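PDB 4HCW: thiaminase-I from Naegleria gruberi, which is a member of the thiaminase I family, a single-chain mixed alpha/beta protein of two-lobed, periplasmic-binding-protein-like architecture. Local coordinates for residues L97-V101 with F326-S331; S103-V107 with V335-V339; S232-C236 with L298-L302; T290-D294 with A310-K314. One frame throughout, in Å; residues are numbered along the deposited sequence.

From the N terminus, the region around helix 99-105 supplies the first halves of interactions 1 and 2, which close their loops only after more than 220 residues, at 326-331 and 335-339; their segments alternate, so the two loops cross. Inside both loops lie interaction 3, where 232-236 meets 298-302, and interaction 4, where 290-294 meets 310-314; these cross each other too. Interaction 4 joins helices 290-298 and 306-313, and interaction 3 sets the end of helix 290-298 against the turn after strand 229-230. Packing continues from Leu312 to Thr301, from Leu302 to Phe326 and from Phe100 to Val335, linking interactions 4, 3, 1 and 2 in that order.

Interaction 1. Residues L97-V101 with F326-S331; sequences LHSFV and FDAKES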
loop_
_atom_site.group_PDB
_atom_site.type_symbol
_atom_site.label_atom_id
_atom_site.label_comp_id
_atom_site.label_asym_id
_atom_site.label_seq_id
_atom_site.Cartn_x
_atom_site.Cartn_y
_atom_site.Cartn_z
ATOM N N LEU A 97 -11.539 10.585 -6.631
ATOM C CA LEU A 97 -10.277 10.117 -6.078
ATOM C C LEU A 97 -9.441 11.309 -5.643
ATOM O O LEU A 97 -9.671 12.433 -6.090
ATOM C CB LEU A 97 -9.510 9.314 -7.128
ATOM C CG LEU A 97 -10.260 8.183 -7.833
ATOM C CD1 LEU A 97 -9.445 7.650 -9.000
ATOM C CD2 LEU A 97 -10.589 7.068 -6.856
ATOM N N HIS A 98 -8.467 11.069 -4.772
ATOM C CA HIS A 98 -7.525 12.114 -4.397
ATOM C C HIS A 98 -6.582 12.396 -5.560
ATOM O O HIS A 98 -6.532 11.633 -6.525
ATOM C CB HIS A 98 -6.727 11.710 -3.157
ATOM C CG HIS A 98 -7.518 11.761 -1.887
ATOM N ND1 HIS A 98 -8.544 10.883 -1.613
ATOM C CD2 HIS A 98 -7.432 12.585 -0.817
ATOM C CE1 HIS A 98 -9.056 11.164 -0.428
ATOM N NE2 HIS A 98 -8.400 12.192 0.076
ATOM N N SER A 99 -5.840 13.494 -5.467
ATOM C CA SER A 99 -4.910 13.872 -6.523
ATOM C C SER A 99 -3.805 12.831 -6.689
ATOM O O SER A 99 -3.449 12.466 -7.809
ATOM C CB SER A 99 -4.306 15.249 -6.243
ATOM O OG SER A 99 -3.606 15.261 -5.012
ATOM N N PHE A 100 -3.275 12.348 -5.570
ATOM C CA PHE A 100 -2.189 11.373 -5.600
ATOM C C PHE A 100 -2.667 9.977 -5.991
ATOM O O PHE A 100 -1.931 9.218 -6.624
ATOM C CB PHE A 100 -1.450 11.335 -4.259
ATOM C CG PHE A 100 -2.343 11.111 -3.070
ATOM C CD1 PHE A 100 -2.624 9.829 -2.627
ATOM C CD2 PHE A 100 -2.886 12.185 -2.384
ATOM C CE1 PHE A 100 -3.437 9.622 -1.528
ATOM C CE2 PHE A 100 -3.701 11.984 -1.284
ATOM C CZ PHE A 100 -3.977 10.702 -0.857
ATOM N N VAL A 101 -3.897 9.644 -5.615
ATOM C CA VAL A 101 -4.478 8.349 -5.956
ATOM C C VAL A 101 -4.667 8.221 -7.464
ATOM O O VAL A 101 -4.309 7.207 -8.062
ATOM C CB VAL A 101 -5.831 8.130 -5.250
ATOM C CG1 VAL A 101 -6.520 6.885 -5.785
ATOM C CG2 VAL A 101 -5.636 8.031 -3.747
ATOM N N PHE A 326 -5.602 12.549 4.485
ATOM C CA PHE A 326 -5.459 12.499 3.033
ATOM C C PHE A 326 -5.927 13.786 2.360
ATOM O O PHE A 326 -5.458 14.132 1.277
ATOM C CB PHE A 326 -6.219 11.299 2.460
ATOM C CG PHE A 326 -5.575 9.973 2.757
ATOM C CD1 PHE A 326 -4.198 9.859 2.832
ATOM C CD2 PHE A 326 -6.348 8.842 2.962
ATOM C CE1 PHE A 326 -3.602 8.641 3.106
ATOM C CE2 PHE A 326 -5.759 7.621 3.237
ATOM C CZ PHE A 326 -4.383 7.521 3.309
ATOM N N ASP A 327 -6.851 14.491 3.006
ATOM C CA ASP A 327 -7.390 15.730 2.456
ATOM C C ASP A 327 -6.488 16.925 2.751
ATOM O O ASP A 327 -6.321 17.809 1.910
ATOM C CB ASP A 327 -8.799 15.992 2.995
ATOM C CG ASP A 327 -9.825 15.030 2.432
ATOM O OD1 ASP A 327 -9.681 14.626 1.259
ATOM O OD2 ASP A 327 -10.777 14.679 3.161
ATOM N N ALA A 328 -5.912 16.945 3.948
ATOM C CA ALA A 328 -5.051 18.045 4.366
ATOM C C ALA A 328 -3.729 18.043 3.606
ATOM O O ALA A 328 -3.207 19.098 3.246
ATOM C CB ALA A 328 -4.799 17.980 5.866
ATOM N N LYS A 329 -3.196 16.850 3.363
ATOM C CA LYS A 329 -1.906 16.708 2.701
ATOM C C LYS A 329 -2.070 16.149 1.293
ATOM O O LYS A 329 -1.203 15.430 0.800
ATOM C CB LYS A 329 -0.995 15.796 3.522
ATOM C CG LYS A 329 -0.958 16.148 5.000
ATOM C CD LYS A 329 -0.088 15.184 5.791
ATOM C CE LYS A 329 -0.096 15.532 7.272
ATOM N NZ LYS A 329 0.778 14.630 8.071
ATOM N N GLU A 330 -3.181 16.493 0.650
ATOM C CA GLU A 330 -3.516 15.961 -0.669
ATOM C C GLU A 330 -2.473 16.305 -1.734
ATOM O O GLU A 330 -2.311 15.577 -2.714
ATOM C CB GLU A 330 -4.903 16.454 -1.103
ATOM C CG GLU A 330 -5.431 15.808 -2.376
ATOM C CD GLU A 330 -6.825 16.285 -2.738
ATOM O OE1 GLU A 330 -7.442 17.003 -1.923
ATOM O OE2 GLU A 330 -7.305 15.941 -3.839
ATOM N N SER A 331 -1.761 17.409 -1.534
ATOM C CA SER A 331 -0.770 17.859 -2.504
ATOM C C SER A 331 0.645 17.415 -2.141
ATOM O O SER A 331 1.538 17.411 -2.988
ATOM C CB SER A 331 -0.815 19.382 -2.644
ATOM O OG SER A 331 -0.525 20.015 -1.410
#
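An aromatic cluster of His98, Phe100 and Phe326 joins the start of helix 99-105 to the end of helix 317-328, and the turn after the second helix adds a carboxylate. The Phe326 ring turns its edge to the face of the His98 imidazole, an edge-to-face pair with planes 74° apart and centroids separated by 5.9 Å. Phe100 meets Phe326 obliquely, its CZ lying 3.8 Å from Phe326 CD1. The chi1 of 54° sets Phe100 CG between its own backbone N and carbonyl carbon and folds the ring back over His98 CB, leaving its edge to Phe326 O and Glu330 O; Phe100 CD2 is 3.5 Å from Glu330 O. Beyond the cluster, Leu118 of strand 110-125 and Ile309 of helix 306-313 pack on Phe326.

Two polar links flank the rings. His98 NE2 gives a weak, bent hydrogen bond of 3.0 Å to Asp327 OD1, although ring and carboxylate planes are nearly parallel. Glu330 reaches along an extended chain to the helix start, where OE2, through its anti lone pair, accepts from Ser99 N at 3.3 Å. His98 occupies the N-cap position, so this acceptor engages an amide of the first helical turn, while Glu330 CG runs past Ser99 OG at 3.3 Å.

A carboxylate beside a helix N terminus lies where the helix dipole would probably favour its ionised form. The His98–Asp327 bond is weak, and so is probably a minor supplement to the ring contacts.

Interaction 2. Residues S103-V107 with V335-V339; sequences SSASV and VLRCV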
loop_
_atom_site.group_PDB
_atom_site.type_symbol
_atom_site.label_atom_id
_atom_site.label_comp_id
_atom_site.label_asym_id
_atom_site.label_seq_id
_atom_site.Cartn_x
_atom_site.Cartn_y
_atom_site.Cartn_z
ATOM N N SER A 103 -3.160 10.061 -9.698
ATOM C CA SER A 103 -1.851 10.218 -10.324
ATOM C C SER A 103 -1.085 8.901 -10.338
ATOM O O SER A 103 -0.345 8.614 -11.279
ATOM C CB SER A 103 -1.031 11.288 -9.599
ATOM O OG SER A 103 -1.656 12.556 -9.681
ATOM N N SER A 104 -1.269 8.104 -9.292
ATOM C CA SER A 104 -0.579 6.826 -9.168
ATOM C C SER A 104 -1.104 5.807 -10.174
ATOM O O SER A 104 -0.427 4.827 -10.488
ATOM C CB SER A 104 -0.720 6.274 -7.749
ATOM O OG SER A 104 -2.063 5.918 -7.472
ATOM N N ALA A 105 -2.312 6.042 -10.674
ATOM C CA ALA A 105 -2.937 5.128 -11.623
ATOM C C ALA A 105 -2.729 5.581 -13.064
ATOM O O ALA A 105 -2.952 4.814 -14.002
ATOM C CB ALA A 105 -4.421 4.983 -11.319
ATOM N N SER A 106 -2.301 6.827 -13.236
ATOM C CA SER A 106 -2.096 7.384 -14.570
ATOM C C SER A 106 -0.646 7.245 -15.022
ATOM O O SER A 106 0.280 7.576 -14.282
ATOM C CB SER A 106 -2.521 8.854 -14.614
ATOM O OG SER A 106 -1.709 9.646 -13.766
ATOM N N VAL A 107 -0.459 6.752 -16.242
ATOM C CA VAL A 107 0.873 6.608 -16.817
ATOM C C VAL A 107 0.975 7.385 -18.127
ATOM O O VAL A 107 0.293 7.063 -19.101
ATOM C CB VAL A 107 1.224 5.130 -17.073
ATOM C CG1 VAL A 107 2.591 5.016 -17.730
ATOM C CG2 VAL A 107 1.185 4.343 -15.772
ATOM N N VAL A 335 4.107 9.213 -4.510
ATOM C CA VAL A 335 3.979 7.795 -4.833
ATOM C C VAL A 335 5.186 7.313 -5.632
ATOM O O VAL A 335 5.423 7.770 -6.750
ATOM C CB VAL A 335 2.698 7.508 -5.643
ATOM C CG1 VAL A 335 2.656 6.047 -6.069
ATOM C CG2 VAL A 335 1.461 7.866 -4.834
ATOM N N LEU A 336 5.943 6.385 -5.056
ATOM C CA LEU A 336 7.132 5.854 -5.713
ATOM C C LEU A 336 6.765 4.785 -6.739
ATOM O O LEU A 336 6.089 3.809 -6.414
ATOM C CB LEU A 336 8.100 5.282 -4.676
ATOM C CG LEU A 336 9.420 4.720 -5.206
ATOM C CD1 LEU A 336 10.208 5.793 -5.942
ATOM C CD2 LEU A 336 10.242 4.130 -4.072
ATOM N N ARG A 337 7.210 4.977 -7.977
ATOM C CA ARG A 337 6.929 4.028 -9.050
ATOM C C ARG A 337 8.183 3.707 -9.860
ATOM O O ARG A 337 9.147 4.472 -9.857
ATOM C CB ARG A 337 5.830 4.562 -9.973
ATOM C CG ARG A 337 4.529 4.901 -9.264
ATOM C CD ARG A 337 3.409 5.167 -10.257
ATOM N NE ARG A 337 3.749 6.227 -11.199
ATOM C CZ ARG A 337 2.935 6.664 -12.155
ATOM N NH1 ARG A 337 3.326 7.633 -12.970
ATOM N NH2 ARG A 337 1.729 6.132 -12.295
ATOM N N CYS A 338 8.160 2.575 -10.558
ATOM C CA CYS A 338 9.308 2.126 -11.340
ATOM C C CYS A 338 9.018 2.174 -12.837
ATOM O O CYS A 338 7.974 1.707 -13.291
ATOM C CB CYS A 338 9.700 0.707 -10.931
ATOM S SG CYS A 338 9.858 0.471 -9.148
ATOM N N VAL A 339 9.953 2.730 -13.601
ATOM C CA VAL A 339 9.761 2.919 -15.037
ATOM C C VAL A 339 10.109 1.684 -15.865
ATOM O O VAL A 339 9.309 1.239 -16.687
ATOM C CB VAL A 339 10.576 4.120 -15.561
ATOM C CG1 VAL A 339 10.489 4.202 -17.077
ATOM C CG2 VAL A 339 10.090 5.410 -14.924
#
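Arg337 reaches from strand 335-338 to the end of helix 99-105 and sets its guanidinium among backbone carbonyls. Two turns shape the chain: chi1 of -57° puts CG beside the backbone N, and chi3 of -56° bends the otherwise extended side chain near its end. NH2 is then 2.9 Å from Ser106 O in a nearly straight bond. The carbonyl oxygen lies close to the guanidinium plane, yet the nitrogen approaches it from above the carbonyl plane. A weak bond of 3.1 Å runs from the same NH2 to Ser104 O, and NH1 adds another weak one, 3.3 Å to Ser106 O, so that oxygen is shared by both terminal nitrogens. NH1 also forms a salt bridge with Asp178 on the neighbouring strand, which helps fix the rotation of the group.

Two residues earlier, Val335 brings both methyls against Ser104 CB, CG1 at 3.8 Å. Ser104 OG is engaged by Val101 O within its own helix. Ser106 OG donates to Ser103 O at 3.0 Å, from above its carbonyl plane.

An arginine gathering carbonyls where a helix gives way to the following strand, through one good bond and two weak ones, ties helix 99-105 to the two-stranded parallel sheet of 176-179 and 335-338.

Interaction 3. Residues S232-C236 with L298-L302; sequences SESMC and LGLTL
Leu300 lays its side chain along the 3-10 turn of 232-236, with CB 3.3 Å from Ser232 O and CD1 3.4 Å from Met235 O. The same CD1 touches Met235 CB at 3.8 Å, so this branch is bordered by both apolar side chain and backbone. Its placement begins in the backbone: Leu300 has a positive phi of 56° as the C-prime residue of the Schellman motif that ends helix 290-298, and chi1 of -70° then turns CG beside the backbone N.

Gly299 lies close to the turn, with its carbonyl oxygen directed at Glu233. A CA-H...O contact of 3.5 Å joins Glu233 CA to Gly299 O, nearly straight at the hydrogen, and Cys236 CB approaches the same oxygen. On the other flank, the branched end of Leu302 abuts the Ser232 hydroxyl, CG being nearest. Phe318 and Tyr319 of helix 317-328 pack against Leu300 from beyond the two segments.

Ser232 OG lies 3.1 Å from Leu300 O and, equally, from Glu233 OE1. Its one proton can be given to either oxygen and the geometry does not settle which, so the two acceptors probably compete for it at this mostly buried contact.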
loop_
_atom_site.group_PDB
_atom_site.type_symbol
_atom_site.label_atom_id
_atom_site.label_comp_id
_atom_site.label_asym_id
_atom_site.label_seq_id
_atom_site.Cartn_x
_atom_site.Cartn_y
_atom_site.Cartn_z
ATOM N N SER A 232 -1.631 0.016 7.744
ATOM C CA SER A 232 -2.844 0.026 8.553
ATOM C C SER A 232 -3.417 -1.380 8.708
ATOM O O SER A 232 -4.062 -1.686 9.711
ATOM C CB SER A 232 -3.887 0.974 7.957
ATOM O OG SER A 232 -4.102 0.706 6.584
ATOM N N GLU A 233 -3.167 -2.236 7.721
ATOM C CA GLU A 233 -3.641 -3.616 7.760
ATOM C C GLU A 233 -2.967 -4.411 8.875
ATOM O O GLU A 233 -3.484 -5.438 9.314
ATOM C CB GLU A 233 -3.408 -4.314 6.418
ATOM C CG GLU A 233 -3.974 -3.577 5.217
ATOM C CD GLU A 233 -2.952 -2.672 4.558
ATOM O OE1 GLU A 233 -3.135 -1.436 4.596
ATOM O OE2 GLU A 233 -1.968 -3.198 3.995
ATOM N N SER A 234 -1.810 -3.936 9.325
ATOM C CA SER A 234 -1.065 -4.616 10.377
ATOM C C SER A 234 -1.581 -4.236 11.761
ATOM O O SER A 234 -1.116 -4.760 12.772
ATOM C CB SER A 234 0.430 -4.300 10.265
ATOM O OG SER A 234 0.664 -2.904 10.327
ATOM N N MET A 235 -2.549 -3.326 11.797
ATOM C CA MET A 235 -3.097 -2.844 13.057
ATOM C C MET A 235 -4.487 -3.418 13.322
ATOM O O MET A 235 -5.137 -3.056 14.302
ATOM C CB MET A 235 -3.166 -1.316 13.047
ATOM C CG MET A 235 -1.858 -0.639 12.671
ATOM S SD MET A 235 -2.057 1.127 12.372
ATOM C CE MET A 235 -0.380 1.591 11.950
ATOM N N CYS A 236 -4.933 -4.316 12.449
ATOM C CA CYS A 236 -6.295 -4.840 12.515
ATOM C C CYS A 236 -6.560 -5.667 13.772
ATOM O O CYS A 236 -7.690 -5.731 14.254
ATOM C CB CYS A 236 -6.617 -5.668 11.267
ATOM S SG CYS A 236 -5.784 -7.272 11.181
ATOM N N LEU A 298 -12.928 -4.384 8.660
ATOM C CA LEU A 298 -12.594 -5.290 9.753
ATOM C C LEU A 298 -11.094 -5.562 9.801
ATOM O O LEU A 298 -10.546 -5.896 10.850
ATOM C CB LEU A 298 -13.364 -6.604 9.618
ATOM C CG LEU A 298 -14.890 -6.498 9.610
ATOM C CD1 LEU A 298 -15.525 -7.874 9.471
ATOM C CD2 LEU A 298 -15.388 -5.796 10.865
ATOM N N GLY A 299 -10.435 -5.414 8.656
ATOM C CA GLY A 299 -9.005 -5.640 8.567
ATOM C C GLY A 299 -8.220 -4.347 8.465
ATOM O O GLY A 299 -7.018 -4.363 8.198
ATOM N N LEU A 300 -8.909 -3.229 8.682
ATOM C CA LEU A 300 -8.313 -1.897 8.589
ATOM C C LEU A 300 -7.652 -1.643 7.238
ATOM O O LEU A 300 -6.665 -0.912 7.146
ATOM C CB LEU A 300 -7.319 -1.653 9.728
ATOM C CG LEU A 300 -7.925 -1.493 11.122
ATOM C CD1 LEU A 300 -6.850 -1.152 12.138
ATOM C CD2 LEU A 300 -9.010 -0.427 11.111
ATOM N N THR A 301 -8.199 -2.255 6.196
ATOM C CA THR A 301 -7.720 -2.026 4.841
ATOM C C THR A 301 -8.395 -0.776 4.294
ATOM O O THR A 301 -9.593 -0.573 4.492
ATOM C CB THR A 301 -8.019 -3.229 3.927
ATOM O OG1 THR A 301 -7.465 -4.420 4.503
ATOM C CG2 THR A 301 -7.424 -3.017 2.543
ATOM N N LEU A 302 -7.626 0.068 3.616
ATOM C CA LEU A 302 -8.147 1.336 3.126
ATOM C C LEU A 302 -8.546 1.259 1.660
ATOM O O LEU A 302 -7.743 0.866 0.815
ATOM C CB LEU A 302 -7.111 2.444 3.312
ATOM C CG LEU A 302 -6.373 2.488 4.651
ATOM C CD1 LEU A 302 -5.377 3.635 4.667
ATOM C CD2 LEU A 302 -7.353 2.605 5.805
#

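Interaction 4. Residues T290-D294 with A310-K314; sequences TLVLD and AHLAK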
loop_
_atom_site.group_PDB
_atom_site.type_symbol
_atom_site.label_atom_id
_atom_site.label_comp_id
_atom_site.label_asym_id
_atom_site.label_seq_id
_atom_site.Cartn_x
_atom_site.Cartn_y
_atom_site.Cartn_z
ATOM N N THR A 290 -20.995 -2.607 -0.477
ATOM C CA THR A 290 -20.912 -2.221 0.928
ATOM C C THR A 290 -20.466 -3.368 1.830
ATOM O O THR A 290 -19.845 -3.140 2.866
ATOM C CB THR A 290 -22.254 -1.666 1.443
ATOM O OG1 THR A 290 -23.273 -2.662 1.298
ATOM C CG2 THR A 290 -22.648 -0.423 0.661
ATOM N N LEU A 291 -20.782 -4.598 1.437
ATOM C CA LEU A 291 -20.380 -5.761 2.221
ATOM C C LEU A 291 -18.877 -5.990 2.118
ATOM O O LEU A 291 -18.226 -6.346 3.100
ATOM C CB LEU A 291 -21.145 -7.012 1.781
ATOM C CG LEU A 291 -20.842 -8.288 2.572
ATOM C CD1 LEU A 291 -20.982 -8.044 4.068
ATOM C CD2 LEU A 291 -21.750 -9.422 2.131
ATOM N N VAL A 292 -18.329 -5.783 0.925
ATOM C CA VAL A 292 -16.892 -5.896 0.719
ATOM C C VAL A 292 -16.174 -4.779 1.470
ATOM O O VAL A 292 -15.153 -5.009 2.118
ATOM C CB VAL A 292 -16.526 -5.834 -0.775
ATOM C CG1 VAL A 292 -15.017 -5.889 -0.958
ATOM C CG2 VAL A 292 -17.197 -6.971 -1.531
ATOM N N LEU A 293 -16.724 -3.571 1.385
ATOM C CA LEU A 293 -16.167 -2.422 2.087
ATOM C C LEU A 293 -16.182 -2.634 3.598
ATOM O O LEU A 293 -15.209 -2.323 4.284
ATOM C CB LEU A 293 -16.931 -1.145 1.729
ATOM C CG LEU A 293 -16.837 -0.667 0.277
ATOM C CD1 LEU A 293 -17.593 0.641 0.093
ATOM C CD2 LEU A 293 -15.386 -0.515 -0.149
ATOM N N ASP A 294 -17.287 -3.168 4.111
ATOM C CA ASP A 294 -17.413 -3.426 5.542
ATOM C C ASP A 294 -16.413 -4.481 6.007
ATOM O O ASP A 294 -15.857 -4.381 7.100
ATOM C CB ASP A 294 -18.841 -3.853 5.898
ATOM C CG ASP A 294 -19.828 -2.701 5.834
ATOM O OD1 ASP A 294 -19.422 -1.551 6.106
ATOM O OD2 ASP A 294 -21.010 -2.945 5.514
ATOM N N ALA A 310 -15.166 7.344 2.868
ATOM C CA ALA A 310 -16.291 7.979 3.544
ATOM C C ALA A 310 -17.207 6.941 4.181
ATOM O O ALA A 310 -17.671 7.120 5.307
ATOM C CB ALA A 310 -17.072 8.853 2.575
ATOM N N HIS A 311 -17.457 5.856 3.453
ATOM C CA HIS A 311 -18.329 4.784 3.924
ATOM C C HIS A 311 -17.835 4.158 5.226
ATOM O O HIS A 311 -18.629 3.803 6.096
ATOM C CB HIS A 311 -18.468 3.702 2.850
ATOM C CG HIS A 311 -19.233 2.498 3.302
ATOM N ND1 HIS A 311 -20.609 2.468 3.361
ATOM C CD2 HIS A 311 -18.814 1.280 3.722
ATOM C CE1 HIS A 311 -21.005 1.284 3.794
ATOM N NE2 HIS A 311 -19.934 0.545 4.021
ATOM N N LEU A 312 -16.518 4.026 5.354
ATOM C CA LEU A 312 -15.931 3.390 6.528
ATOM C C LEU A 312 -15.639 4.397 7.634
ATOM O O LEU A 312 -15.412 4.020 8.783
ATOM C CB LEU A 312 -14.661 2.628 6.143
ATOM C CG LEU A 312 -14.889 1.472 5.168
ATOM C CD1 LEU A 312 -13.584 0.767 4.831
ATOM C CD2 LEU A 312 -15.902 0.490 5.740
ATOM N N ALA A 313 -15.654 5.678 7.282
ATOM C CA ALA A 313 -15.390 6.738 8.248
ATOM C C ALA A 313 -16.636 7.068 9.065
ATOM O O ALA A 313 -16.549 7.708 10.114
ATOM C CB ALA A 313 -14.874 7.982 7.539
ATOM N N LYS A 314 -17.792 6.625 8.582
ATOM C CA LYS A 314 -19.064 6.922 9.233
ATOM C C LYS A 314 -19.240 6.186 10.560
ATOM O O LYS A 314 -20.101 6.545 11.364
ATOM C CB LYS A 314 -20.232 6.595 8.300
ATOM C CG LYS A 314 -20.306 7.470 7.061
ATOM C CD LYS A 314 -21.425 7.021 6.136
ATOM C CE LYS A 314 -21.494 7.885 4.889
ATOM N NZ LYS A 314 -22.585 7.448 3.973
#
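With chi1 of 174°, the His311 imidazole is carried away from its own backbone N toward helix 290-298, while Asp294, its CG set beside the backbone N at chi1 of -73°, turns its carboxylate to meet it. His311 NE2 donates to Asp294 OD1 at 3.0 Å, with an N-H...O angle of 141°. The bond is bent, and it also leaves both planes: OD1 is tilted from the ring plane, and NE2 meets OD1 from above the carboxylate plane, the two planes being moderately inclined to each other.

Thr290 and Leu293 border the same imidazole. Leu293 CB comes to 3.7 Å from His311 CD2, with its CD1 also near that carbon, so the leucine runs obliquely past the ring. Thr290, crossing the histidine at about a right angle, places CG2 at 3.9 Å from His311 CE1. Lying about one turn before Leu293 and Asp294, it completes the surface that meets the ring.

Beside the polar pair, Leu312 CD2 is 3.2 Å from Leu293 O and 4.5 Å from Leu293 CB, bringing an apolar branch to the backbone of the opposing helix. The two leucines are buried, whereas Asp294 and His311 are partly exposed.

This is a helix–helix contact centred on His311, whose hydrogen bond to Asp294 spans helices 290-298 and 306-313, successive helices separated in sequence by the short strand 302-303.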